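Local coordinates for protein aldehyde dehydrogenase (Burkholderia vietnamiensis, PDB 5KF0) that probably oxidises aldehydes to carboxylic acids with a nicotinamide cofactor and binds NADPH, at residues A285-Q291 with F389-A393; C293-Q297 with V444-R448; S341-S345 with V364-F369; V314-R318 with I358-G362. Where two conformers were deposited one is given. Residue numbers count along the deposited sequence, not the author numbering.

Interaction 1: residues A285-Q291 with F389-A393; sequences AYYQSGQ and FGPVA. With NDP (NADPH dihydro-nicotinamide-adenine-dinucleotide phosphate), chain E.
F389 lays one ring face under the backbone of Q291, whose CA stands 3.8 Å from the ring centroid, 16° off its normal, a CH-pi contact. The opposite face meets NADPH, with F389 CE1 3.5 Å from the ribose C2D. F389-G390-P391 belongs to the E-x-F-G-P sequence of aldehyde dehydrogenases, crossing the segment from helix 274-286 toward the active-site cysteine. After Y286 the chain leaves the helix, and Q288, S289 and G290 take positive phi, a left-handed turn held by hydrogen bonds from G290 N to Y287 O (2.9 Å) and Q291 N to Q288 O (3.0 Å). G290 and G390 pass with CA atoms 4.3 Å apart; a CB on G290 would strike G390 O, so glycine is needed. S289 O abuts P391 N at 3.0 Å, a contact without a hydrogen, while P391 centres an inverse gamma turn. A285 CB meets A393 CB at 3.9 Å, and Y286 (chi1 m) brings CE1 to 3.3 Å from P391 O, its hydroxyl bonding to T372. A water donates to Q291 OE1 (2.7 Å), which also accepts from I336, and to F389 O (2.8 Å).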
# COMPACT_ATOMS: atom_id res chain seq x y z
N ALA A 285 20.11 -25.23 -16.57
CA ALA A 285 19.81 -26.10 -17.69
C ALA A 285 19.55 -27.54 -17.26
O ALA A 285 18.72 -28.23 -17.87
CB ALA A 285 20.98 -26.08 -18.69
N TYR A 286 20.23 -28.01 -16.22
CA TYR A 286 20.25 -29.44 -15.95
C TYR A 286 19.71 -29.83 -14.58
O TYR A 286 19.55 -31.03 -14.33
CB TYR A 286 21.68 -29.98 -16.13
CG TYR A 286 22.23 -29.61 -17.49
CD1 TYR A 286 21.57 -30.00 -18.66
CD2 TYR A 286 23.38 -28.84 -17.62
CE1 TYR A 286 22.05 -29.63 -19.92
CE2 TYR A 286 23.87 -28.48 -18.87
CZ TYR A 286 23.20 -28.88 -20.02
OH TYR A 286 23.69 -28.50 -21.25
N TYR A 287 19.36 -28.86 -13.71
CA TYR A 287 18.68 -29.19 -12.46
C TYR A 287 17.43 -30.01 -12.75
O TYR A 287 16.64 -29.66 -13.63
CB TYR A 287 18.30 -27.90 -11.70
CG TYR A 287 17.28 -28.08 -10.58
CD1 TYR A 287 15.91 -27.95 -10.83
CD2 TYR A 287 17.68 -28.35 -9.29
CE1 TYR A 287 14.98 -28.12 -9.82
CE2 TYR A 287 16.74 -28.51 -8.26
CZ TYR A 287 15.40 -28.40 -8.54
OH TYR A 287 14.47 -28.55 -7.52
N GLN A 288 17.27 -31.09 -11.99
CA GLN A 288 16.17 -32.04 -12.20
C GLN A 288 16.07 -32.46 -13.67
O GLN A 288 14.98 -32.63 -14.22
CB GLN A 288 14.84 -31.49 -11.69
CG GLN A 288 13.82 -32.60 -11.48
CD GLN A 288 12.56 -32.13 -10.78
OE1 GLN A 288 12.56 -31.08 -10.13
NE2 GLN A 288 11.49 -32.92 -10.90
N SER A 289 17.24 -32.62 -14.29
CA SER A 289 17.37 -33.02 -15.69
C SER A 289 16.56 -32.11 -16.61
O SER A 289 15.97 -32.56 -17.59
CB SER A 289 16.97 -34.48 -15.87
OG SER A 289 17.76 -35.31 -15.02
N GLY A 290 16.54 -30.82 -16.28
CA GLY A 290 15.84 -29.86 -17.11
C GLY A 290 14.34 -29.89 -17.00
O GLY A 290 13.66 -29.19 -17.77
N GLN A 291 13.78 -30.67 -16.08
CA GLN A 291 12.33 -30.79 -15.94
C GLN A 291 11.82 -29.71 -14.99
O GLN A 291 11.34 -29.95 -13.87
CB GLN A 291 11.97 -32.20 -15.48
CG GLN A 291 12.38 -33.24 -16.52
CD GLN A 291 11.98 -34.66 -16.14
OE1 GLN A 291 11.40 -35.38 -16.95
NE2 GLN A 291 12.31 -35.07 -14.92
N PHE A 389 11.93 -29.44 -21.84
CA PHE A 389 11.64 -30.17 -20.60
C PHE A 389 12.51 -31.41 -20.46
O PHE A 389 12.04 -32.52 -20.18
CB PHE A 389 10.15 -30.52 -20.48
CG PHE A 389 9.60 -30.19 -19.14
CD1 PHE A 389 9.51 -28.87 -18.74
CD2 PHE A 389 9.25 -31.19 -18.23
CE1 PHE A 389 9.05 -28.53 -17.48
CE2 PHE A 389 8.78 -30.86 -16.96
CZ PHE A 389 8.68 -29.53 -16.59
N GLY A 390 13.80 -31.21 -20.64
CA GLY A 390 14.76 -32.27 -20.48
C GLY A 390 16.15 -31.67 -20.44
O GLY A 390 16.31 -30.45 -20.52
N PRO A 391 17.17 -32.51 -20.31
CA PRO A 391 18.52 -32.01 -20.00
C PRO A 391 19.30 -31.60 -21.25
O PRO A 391 20.41 -32.07 -21.50
CB PRO A 391 19.15 -33.21 -19.28
CG PRO A 391 18.50 -34.40 -19.92
CD PRO A 391 17.07 -33.98 -20.19
N VAL A 392 18.71 -30.69 -22.03
CA VAL A 392 19.32 -30.17 -23.25
C VAL A 392 19.27 -28.65 -23.20
O VAL A 392 18.25 -28.07 -22.82
CB VAL A 392 18.57 -30.67 -24.50
CG1 VAL A 392 19.18 -30.06 -25.77
CG2 VAL A 392 18.59 -32.19 -24.56
N ALA A 393 20.37 -28.01 -23.60
CA ALA A 393 20.40 -26.57 -23.76
C ALA A 393 21.11 -26.25 -25.06
O ALA A 393 21.94 -27.02 -25.56
CB ALA A 393 21.10 -25.88 -22.58
PA NDP E . 0.51 -31.83 -17.87
O1A NDP E . -0.13 -30.68 -18.56
O2A NDP E . 0.71 -33.04 -18.78
O5B NDP E . -0.30 -32.29 -16.58
C5B NDP E . -0.45 -31.32 -15.51
C4B NDP E . -1.67 -31.68 -14.71
O4B NDP E . -2.86 -31.47 -15.50
C3B NDP E . -1.73 -33.14 -14.25
O3B NDP E . -2.37 -33.24 -12.97
C2B NDP E . -2.63 -33.77 -15.32
O2B NDP E . -3.31 -34.97 -14.90
C1B NDP E . -3.64 -32.65 -15.47
N9A NDP E . -4.43 -32.72 -16.69
C8A NDP E . -4.01 -32.91 -17.98
N7A NDP E . -4.97 -32.86 -18.87
C5A NDP E . -6.11 -32.62 -18.11
C6A NDP E . -7.47 -32.45 -18.45
N6A NDP E . -7.94 -32.53 -19.70
N1A NDP E . -8.34 -32.21 -17.45
C2A NDP E . -7.89 -32.16 -16.20
N3A NDP E . -6.64 -32.31 -15.75
C4A NDP E . -5.79 -32.54 -16.77
O3 NDP E . 1.92 -31.36 -17.29
PN NDP E . 3.10 -32.13 -16.56
O1N NDP E . 2.58 -32.81 -15.34
O2N NDP E . 3.76 -33.01 -17.59
O5D NDP E . 4.10 -30.99 -16.10
C5D NDP E . 5.03 -30.32 -16.96
C4D NDP E . 4.42 -29.02 -17.43
O4D NDP E . 4.08 -28.19 -16.29
C3D NDP E . 5.38 -28.20 -18.30
O3D NDP E . 4.74 -27.62 -19.43
C2D NDP E . 5.89 -27.15 -17.32
O2D NDP E . 6.41 -25.96 -17.88
C1D NDP E . 4.64 -26.90 -16.49
N1N NDP E . 5.04 -26.30 -15.22
C2N NDP E . 4.64 -25.03 -14.87
C3N NDP E . 5.12 -24.39 -13.79
C7N NDP E . 4.63 -23.06 -13.36
O7N NDP E . 4.60 -22.80 -12.15
N7N NDP E . 4.30 -22.16 -14.29
C4N NDP E . 6.22 -25.01 -12.98
C5N NDP E . 6.31 -26.48 -13.25
C6N NDP E . 5.80 -27.01 -14.34
P2B NDP E . -2.62 -36.44 -15.05
O1X NDP E . -1.20 -36.24 -15.45
O2X NDP E . -2.86 -37.07 -13.71
O3X NDP E . -3.41 -37.19 -16.10
O HOH W 1 10.29 -34.52 -19.24

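Interaction 2: residues C293-Q297 with V444-R448; sequences CIGVQ and VPSFR. With NDP (NADPH dihydro-nicotinamide-adenine-dinucleotide phosphate), chain E; ACT (acetate ion), chain H.
The nicotinamide end of the active site of this aldehyde dehydrogenase is where 293-297 and 444-448 meet, both as loops. C293 occupies the cysteine position of the family's G-Q-x-C sequence, consistent with the role of nucleophile. Its chi1 is p, and SG is covalently joined to C4N of NADPH, 2.1 Å away. I294 makes the closest approach, and V296 adds to it. I294, with its CB directed at the partner loop, meets S446 at a CA-CA distance of 4.7 Å, and S446 OG (chi1 m) donates to I294 O at 2.7 Å, a small hydroxyl side chain reaching a backbone oxygen. S446 sits within a type I turn from V444 to F447, closed by a weak F447 N to V444 O bond of 3.4 Å; P445, with phi -61°, fits its first inner position. I294 (p, t) makes a van der Waals contact through CD1, 3.5 Å from P445 O. Apolar packing comes from V296 CG2, 3.8 Å from both V444 CB and P445 CG. R448, extended with its chi angles near t, donates NH1 to OXT of an acetate, probably from the crystallisation liquor, at 3.1 Å. The CA-to-CB bond of F447 points away from 293-297, and its ring stacks on Y143 of the second subunit. This is the nucleophile-cysteine loop of the aldehyde dehydrogenase active site, lying beside the 444-447 turn.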
# COMPACT_ATOMS: atom_id res chain seq x y z
N CYS A 293 9.79 -25.68 -15.26
CA CYS A 293 9.10 -24.69 -16.09
C CYS A 293 9.94 -23.44 -16.34
O CYS A 293 9.55 -22.63 -17.20
CB CYS A 293 7.78 -24.29 -15.44
SG CYS A 293 7.87 -24.00 -13.66
N ILE A 294 11.06 -23.26 -15.63
CA ILE A 294 11.96 -22.15 -15.91
C ILE A 294 13.38 -22.67 -16.09
O ILE A 294 14.35 -21.93 -15.89
CB ILE A 294 11.91 -21.06 -14.82
CG1 ILE A 294 11.89 -21.68 -13.41
CG2 ILE A 294 10.70 -20.14 -15.06
CD1 ILE A 294 11.86 -20.63 -12.29
N GLY A 295 13.51 -23.93 -16.51
CA GLY A 295 14.82 -24.45 -16.85
C GLY A 295 15.44 -23.67 -18.00
O GLY A 295 14.74 -23.19 -18.90
N VAL A 296 16.76 -23.51 -17.95
CA VAL A 296 17.46 -22.82 -19.02
C VAL A 296 17.50 -23.71 -20.25
O VAL A 296 18.10 -24.79 -20.24
CB VAL A 296 18.88 -22.43 -18.59
CG1 VAL A 296 19.71 -21.92 -19.79
CG2 VAL A 296 18.81 -21.37 -17.47
N GLN A 297 16.88 -23.25 -21.34
CA GLN A 297 16.89 -23.96 -22.61
C GLN A 297 17.75 -23.28 -23.66
O GLN A 297 18.33 -23.97 -24.50
CB GLN A 297 15.46 -24.11 -23.14
CG GLN A 297 15.32 -25.03 -24.37
CD GLN A 297 13.85 -25.28 -24.71
OE1 GLN A 297 13.01 -25.40 -23.82
NE2 GLN A 297 13.55 -25.37 -26.00
N VAL A 444 20.26 -17.02 -13.40
CA VAL A 444 19.50 -17.67 -14.48
C VAL A 444 18.01 -17.41 -14.31
O VAL A 444 17.55 -17.07 -13.20
CB VAL A 444 19.78 -19.18 -14.53
CG1 VAL A 444 21.15 -19.44 -15.18
CG2 VAL A 444 19.70 -19.79 -13.14
N PRO A 445 17.21 -17.58 -15.37
CA PRO A 445 15.75 -17.50 -15.23
C PRO A 445 15.20 -18.55 -14.29
O PRO A 445 14.04 -18.44 -13.87
CB PRO A 445 15.24 -17.73 -16.66
CG PRO A 445 16.36 -18.51 -17.33
CD PRO A 445 17.60 -17.85 -16.77
N SER A 446 15.98 -19.57 -13.95
CA SER A 446 15.52 -20.69 -13.14
C SER A 446 15.33 -20.34 -11.66
O SER A 446 14.90 -21.21 -10.90
CB SER A 446 16.50 -21.85 -13.29
OG SER A 446 16.81 -22.01 -14.67
N PHE A 447 15.60 -19.09 -11.25
CA PHE A 447 15.46 -18.71 -9.84
C PHE A 447 14.02 -18.33 -9.50
O PHE A 447 13.38 -17.57 -10.24
CB PHE A 447 16.39 -17.53 -9.51
CG PHE A 447 16.19 -16.99 -8.12
CD1 PHE A 447 16.81 -17.61 -7.05
CD2 PHE A 447 15.36 -15.91 -7.88
CE1 PHE A 447 16.61 -17.15 -5.75
CE2 PHE A 447 15.16 -15.45 -6.59
CZ PHE A 447 15.79 -16.06 -5.53
N ARG A 448 13.54 -18.84 -8.37
CA ARG A 448 12.27 -18.43 -7.77
C ARG A 448 12.40 -18.49 -6.26
O ARG A 448 12.98 -19.43 -5.71
CB ARG A 448 11.12 -19.33 -8.21
CG ARG A 448 9.77 -18.95 -7.57
CD ARG A 448 8.67 -19.91 -8.01
NE ARG A 448 7.36 -19.48 -7.53
CZ ARG A 448 6.23 -20.13 -7.77
NH1 ARG A 448 6.24 -21.28 -8.45
NH2 ARG A 448 5.08 -19.63 -7.33
PA NDP E . 0.51 -31.83 -17.87
O1A NDP E . -0.13 -30.68 -18.56
O2A NDP E . 0.71 -33.04 -18.78
O5B NDP E . -0.30 -32.29 -16.58
C5B NDP E . -0.45 -31.32 -15.51
C4B NDP E . -1.67 -31.68 -14.71
O4B NDP E . -2.86 -31.47 -15.50
C3B NDP E . -1.73 -33.14 -14.25
O3B NDP E . -2.37 -33.24 -12.97
C2B NDP E . -2.63 -33.77 -15.32
O2B NDP E . -3.31 -34.97 -14.90
C1B NDP E . -3.64 -32.65 -15.47
N9A NDP E . -4.43 -32.72 -16.69
C8A NDP E . -4.01 -32.91 -17.98
N7A NDP E . -4.97 -32.86 -18.87
C5A NDP E . -6.11 -32.62 -18.11
C6A NDP E . -7.47 -32.45 -18.45
N6A NDP E . -7.94 -32.53 -19.70
N1A NDP E . -8.34 -32.21 -17.45
C2A NDP E . -7.89 -32.16 -16.20
N3A NDP E . -6.64 -32.31 -15.75
C4A NDP E . -5.79 -32.54 -16.77
O3 NDP E . 1.92 -31.36 -17.29
PN NDP E . 3.10 -32.13 -16.56
O1N NDP E . 2.58 -32.81 -15.34
O2N NDP E . 3.76 -33.01 -17.59
O5D NDP E . 4.10 -30.99 -16.10
C5D NDP E . 5.03 -30.32 -16.96
C4D NDP E . 4.42 -29.02 -17.43
O4D NDP E . 4.08 -28.19 -16.29
C3D NDP E . 5.38 -28.20 -18.30
O3D NDP E . 4.74 -27.62 -19.43
C2D NDP E . 5.89 -27.15 -17.32
O2D NDP E . 6.41 -25.96 -17.88
C1D NDP E . 4.64 -26.90 -16.49
N1N NDP E . 5.04 -26.30 -15.22
C2N NDP E . 4.64 -25.03 -14.87
C3N NDP E . 5.12 -24.39 -13.79
C7N NDP E . 4.63 -23.06 -13.36
O7N NDP E . 4.60 -22.80 -12.15
N7N NDP E . 4.30 -22.16 -14.29
C4N NDP E . 6.22 -25.01 -12.98
C5N NDP E . 6.31 -26.48 -13.25
C6N NDP E . 5.80 -27.01 -14.34
P2B NDP E . -2.62 -36.44 -15.05
O1X NDP E . -1.20 -36.24 -15.45
O2X NDP E . -2.86 -37.07 -13.71
O3X NDP E . -3.41 -37.19 -16.10
C ACT H . 9.65 -23.10 -9.33
O ACT H . 10.80 -23.21 -8.81
OXT ACT H . 8.66 -23.18 -8.57
CH3 ACT H . 9.45 -22.89 -10.80

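Interaction 3: residues S341-S345 with V364-F369; sequences SRRLS and VDGAMF
Helix 338-353 packs here on a beta hairpin with a two-residue type II' turn, made by strands 364-365 and 368-375 of the mixed sheet that also holds 392-398. Backbone hydrogen bonds set the hairpin: D365 N to M368 O is 2.9 Å and M368 N to D365 O 3.0 Å, enclosing the turn with G366 and A367 at its corners. G366 has phi/psi of 64°/-130°, the first corner of a II' turn, where glycine is at ease because a side chain would be strained. Segment 341-345 is helical, S345 N bonding to S341 O at 2.8 Å, and it meets the hairpin with S341 closest to A367 (CA atoms 5.4 Å apart) and S345 to V364 (7.3 Å). The apolar part centres on F369, chi1 t, whose CE2 lies 3.8 Å from L344 CG; the leucine covers one ring face with CD2. The ring edge looks at the helix backbone, S345 N standing 3.7 Å from F369 CE2, and S345 CB packs 4.1 Å from V364 CG2. L344 from the helix, V364 from the ring's own segment and V392 of the neighbouring strand line F369 with apolar groups. The polar part rests on S341, chi1 t, small enough to tuck between V364 and the turn: its OG lies 3.1 Å from V364 CG1 and 3.6 Å from F369 CD2. From there it ties helix to turn, S341 OG donating to G366 O at 2.8 Å.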
# COMPACT_ATOMS: atom_id res chain seq x y z
N SER A 341 11.59 -38.93 -23.07
CA SER A 341 12.96 -38.96 -23.55
C SER A 341 13.00 -39.09 -25.07
O SER A 341 13.78 -38.41 -25.74
CB SER A 341 13.72 -40.10 -22.87
OG SER A 341 15.06 -40.13 -23.29
N ARG A 342 12.15 -39.96 -25.63
CA ARG A 342 12.13 -40.13 -27.08
C ARG A 342 11.63 -38.87 -27.79
O ARG A 342 12.12 -38.56 -28.88
CB ARG A 342 11.25 -41.32 -27.47
CG ARG A 342 11.88 -42.66 -27.17
CD ARG A 342 11.14 -43.79 -27.88
NE ARG A 342 9.75 -43.91 -27.43
CZ ARG A 342 9.37 -44.57 -26.35
NH1 ARG A 342 10.27 -45.18 -25.59
NH2 ARG A 342 8.08 -44.64 -26.02
N ARG A 343 10.68 -38.14 -27.19
CA ARG A 343 10.26 -36.87 -27.77
C ARG A 343 11.45 -35.93 -27.91
O ARG A 343 11.72 -35.40 -29.00
CB ARG A 343 9.17 -36.22 -26.91
CG ARG A 343 8.91 -34.74 -27.29
CD ARG A 343 8.02 -34.00 -26.30
NE ARG A 343 8.49 -34.07 -24.92
CZ ARG A 343 9.48 -33.33 -24.42
NH1 ARG A 343 10.13 -32.47 -25.19
NH2 ARG A 343 9.84 -33.48 -23.15
N LEU A 344 12.17 -35.71 -26.81
CA LEU A 344 13.27 -34.75 -26.82
C LEU A 344 14.42 -35.23 -27.70
O LEU A 344 15.02 -34.44 -28.43
CB LEU A 344 13.74 -34.50 -25.39
CG LEU A 344 14.87 -33.48 -25.25
CD1 LEU A 344 14.51 -32.14 -25.91
CD2 LEU A 344 15.11 -33.30 -23.76
N SER A 345 14.75 -36.53 -27.64
CA SER A 345 15.82 -37.03 -28.49
C SER A 345 15.46 -36.90 -29.97
O SER A 345 16.34 -36.67 -30.80
CB SER A 345 16.17 -38.48 -28.13
OG SER A 345 15.20 -39.39 -28.62
N VAL A 364 21.59 -40.99 -25.05
CA VAL A 364 20.27 -41.26 -24.48
C VAL A 364 20.11 -42.77 -24.37
O VAL A 364 20.31 -43.50 -25.34
CB VAL A 364 19.15 -40.67 -25.35
CG1 VAL A 364 17.81 -40.83 -24.65
CG2 VAL A 364 19.43 -39.19 -25.67
N ASP A 365 19.75 -43.25 -23.18
CA ASP A 365 19.52 -44.67 -22.94
C ASP A 365 18.21 -44.82 -22.16
O ASP A 365 18.20 -44.68 -20.93
CB ASP A 365 20.68 -45.31 -22.19
CG ASP A 365 20.39 -46.74 -21.77
OD1 ASP A 365 19.67 -47.45 -22.50
OD2 ASP A 365 20.88 -47.16 -20.70
N GLY A 366 17.12 -45.10 -22.86
CA GLY A 366 15.83 -45.12 -22.21
C GLY A 366 15.50 -43.74 -21.69
O GLY A 366 15.62 -42.74 -22.41
N ALA A 367 15.12 -43.66 -20.42
CA ALA A 367 14.85 -42.37 -19.81
C ALA A 367 16.10 -41.69 -19.26
O ALA A 367 16.00 -40.58 -18.74
CB ALA A 367 13.81 -42.51 -18.69
N MET A 368 17.28 -42.32 -19.36
CA MET A 368 18.52 -41.70 -18.90
C MET A 368 19.11 -40.87 -20.04
O MET A 368 19.78 -41.40 -20.93
CB MET A 368 19.50 -42.75 -18.39
CG MET A 368 18.97 -43.59 -17.24
SD MET A 368 18.33 -42.69 -15.80
CE MET A 368 19.73 -41.70 -15.32
N PHE A 369 18.86 -39.57 -19.99
CA PHE A 369 19.30 -38.60 -20.99
C PHE A 369 20.42 -37.77 -20.37
O PHE A 369 20.19 -37.07 -19.38
CB PHE A 369 18.10 -37.71 -21.37
CG PHE A 369 18.18 -37.06 -22.73
CD1 PHE A 369 19.28 -36.30 -23.10
CD2 PHE A 369 17.11 -37.18 -23.62
CE1 PHE A 369 19.33 -35.68 -24.34
CE2 PHE A 369 17.15 -36.55 -24.87
CZ PHE A 369 18.27 -35.80 -25.23

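Interaction 4: residues V314-R318 with I358-G362; sequences VAKTR and IIAGG
V314, on helix 306-319, opens the contact by pointing its CB at the strand 358-360, its CA 5.6 Å from that of A360. With chi1 t, its CG2 touches I359 CD1 at 3.8 Å while CG1 lies 3.5 Å from I359 O and 4.2 Å from A360 CB, so a branched side chain fills the gap. Three residues on, T317 returns to the same face: its CG2 is 3.9 Å from A360 CB, and its hydroxyl is occupied by L313 O. The CA-to-CB bond of R318 runs sideways, and the long m-t-t chain then reaches the strand, CG 4.2 Å from A360 CB and NH2 in close contact with I359 O at 3.5 Å. The local axes pass 8.2 Å apart at 71°, and the small A360 allows this approach. I359 and A360 form a classic beta bulge opposite L373 of strand 368-375, and the chain then bends through G361 and G362, both with positive phi. The chemistry is that of a helix resting on the edge of a sheet: methyl groups packed inside, and a water joining R318 NE to G361 N, 3.0 Å from each, at the exposed margin.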
# COMPACT_ATOMS: atom_id res chain seq x y z
N VAL A 314 31.15 -26.56 -21.64
CA VAL A 314 31.31 -27.94 -22.10
C VAL A 314 31.93 -28.78 -20.99
O VAL A 314 31.46 -29.88 -20.67
CB VAL A 314 32.13 -27.98 -23.40
CG1 VAL A 314 32.65 -29.39 -23.68
CG2 VAL A 314 31.29 -27.48 -24.57
N ALA A 315 32.98 -28.25 -20.35
CA ALA A 315 33.64 -29.01 -19.28
C ALA A 315 32.70 -29.20 -18.10
O ALA A 315 32.63 -30.29 -17.52
CB ALA A 315 34.91 -28.29 -18.85
N LYS A 316 31.98 -28.15 -17.71
CA LYS A 316 31.05 -28.26 -16.60
C LYS A 316 29.94 -29.26 -16.91
O LYS A 316 29.62 -30.12 -16.07
CB LYS A 316 30.47 -26.88 -16.26
CG LYS A 316 29.50 -26.87 -15.08
CD LYS A 316 30.24 -27.07 -13.78
CE LYS A 316 29.30 -27.09 -12.59
NZ LYS A 316 30.08 -27.23 -11.32
N THR A 317 29.39 -29.19 -18.12
CA THR A 317 28.30 -30.09 -18.50
C THR A 317 28.76 -31.54 -18.48
O THR A 317 28.04 -32.43 -18.01
CB THR A 317 27.77 -29.71 -19.89
OG1 THR A 317 27.24 -28.38 -19.85
CG2 THR A 317 26.66 -30.67 -20.35
N ARG A 318 29.96 -31.80 -18.99
CA ARG A 318 30.49 -33.16 -18.97
C ARG A 318 30.72 -33.67 -17.56
O ARG A 318 30.71 -34.88 -17.32
CB ARG A 318 31.79 -33.22 -19.78
CG ARG A 318 31.56 -33.11 -21.27
CD ARG A 318 32.87 -33.05 -22.04
NE ARG A 318 32.63 -33.23 -23.47
CZ ARG A 318 33.49 -32.87 -24.42
NH1 ARG A 318 34.65 -32.30 -24.10
NH2 ARG A 318 33.17 -33.07 -25.69
N ILE A 358 26.24 -31.33 -31.52
CA ILE A 358 26.33 -31.68 -30.11
C ILE A 358 27.76 -31.44 -29.66
O ILE A 358 28.70 -32.02 -30.22
CB ILE A 358 25.90 -33.13 -29.87
CG1 ILE A 358 24.44 -33.33 -30.29
CG2 ILE A 358 26.13 -33.51 -28.41
CD1 ILE A 358 23.99 -34.77 -30.27
N ILE A 359 27.94 -30.58 -28.65
CA ILE A 359 29.27 -30.26 -28.15
C ILE A 359 29.51 -30.76 -26.74
O ILE A 359 30.65 -30.67 -26.25
CB ILE A 359 29.57 -28.75 -28.25
CG1 ILE A 359 28.54 -27.92 -27.48
CG2 ILE A 359 29.62 -28.32 -29.70
CD1 ILE A 359 28.95 -26.45 -27.38
N ALA A 360 28.49 -31.28 -26.06
CA ALA A 360 28.68 -32.01 -24.82
C ALA A 360 27.51 -32.96 -24.65
O ALA A 360 26.37 -32.62 -24.98
CB ALA A 360 28.77 -31.07 -23.60
N GLY A 361 27.80 -34.17 -24.18
CA GLY A 361 26.73 -35.12 -23.91
C GLY A 361 26.16 -35.74 -25.17
O GLY A 361 26.89 -36.10 -26.10
N GLY A 362 24.84 -35.88 -25.20
CA GLY A 362 24.14 -36.41 -26.35
C GLY A 362 23.70 -37.87 -26.25
O GLY A 362 22.89 -38.30 -27.08
O HOH W 2 30.53 -35.27 -23.92

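Interactions 1 and 2 are buried and both touch NADPH; they also touch each other, F389 CE1 lying 3.7 Å from C293 N, so ribose-side and nicotinamide-side contacts form one continuous core. Interactions 3 and 4 are only partly buried, lie farther from the chain's centre, and reach the same sheet as interaction 1. Helix 338-353 leads directly into strand 357-360, linking the two along the chain. F369 and L344 of interaction 3 continue against V392 of interaction 1, and Y286 of interaction 1 meets T317 of interaction 4. Chemistry follows place: backbone crowding and ring faces near the cofactor, serine hydroxyls on carbonyls in interactions 2 and 3, and a bridging water in both buried interaction 1 and more exposed interaction 4.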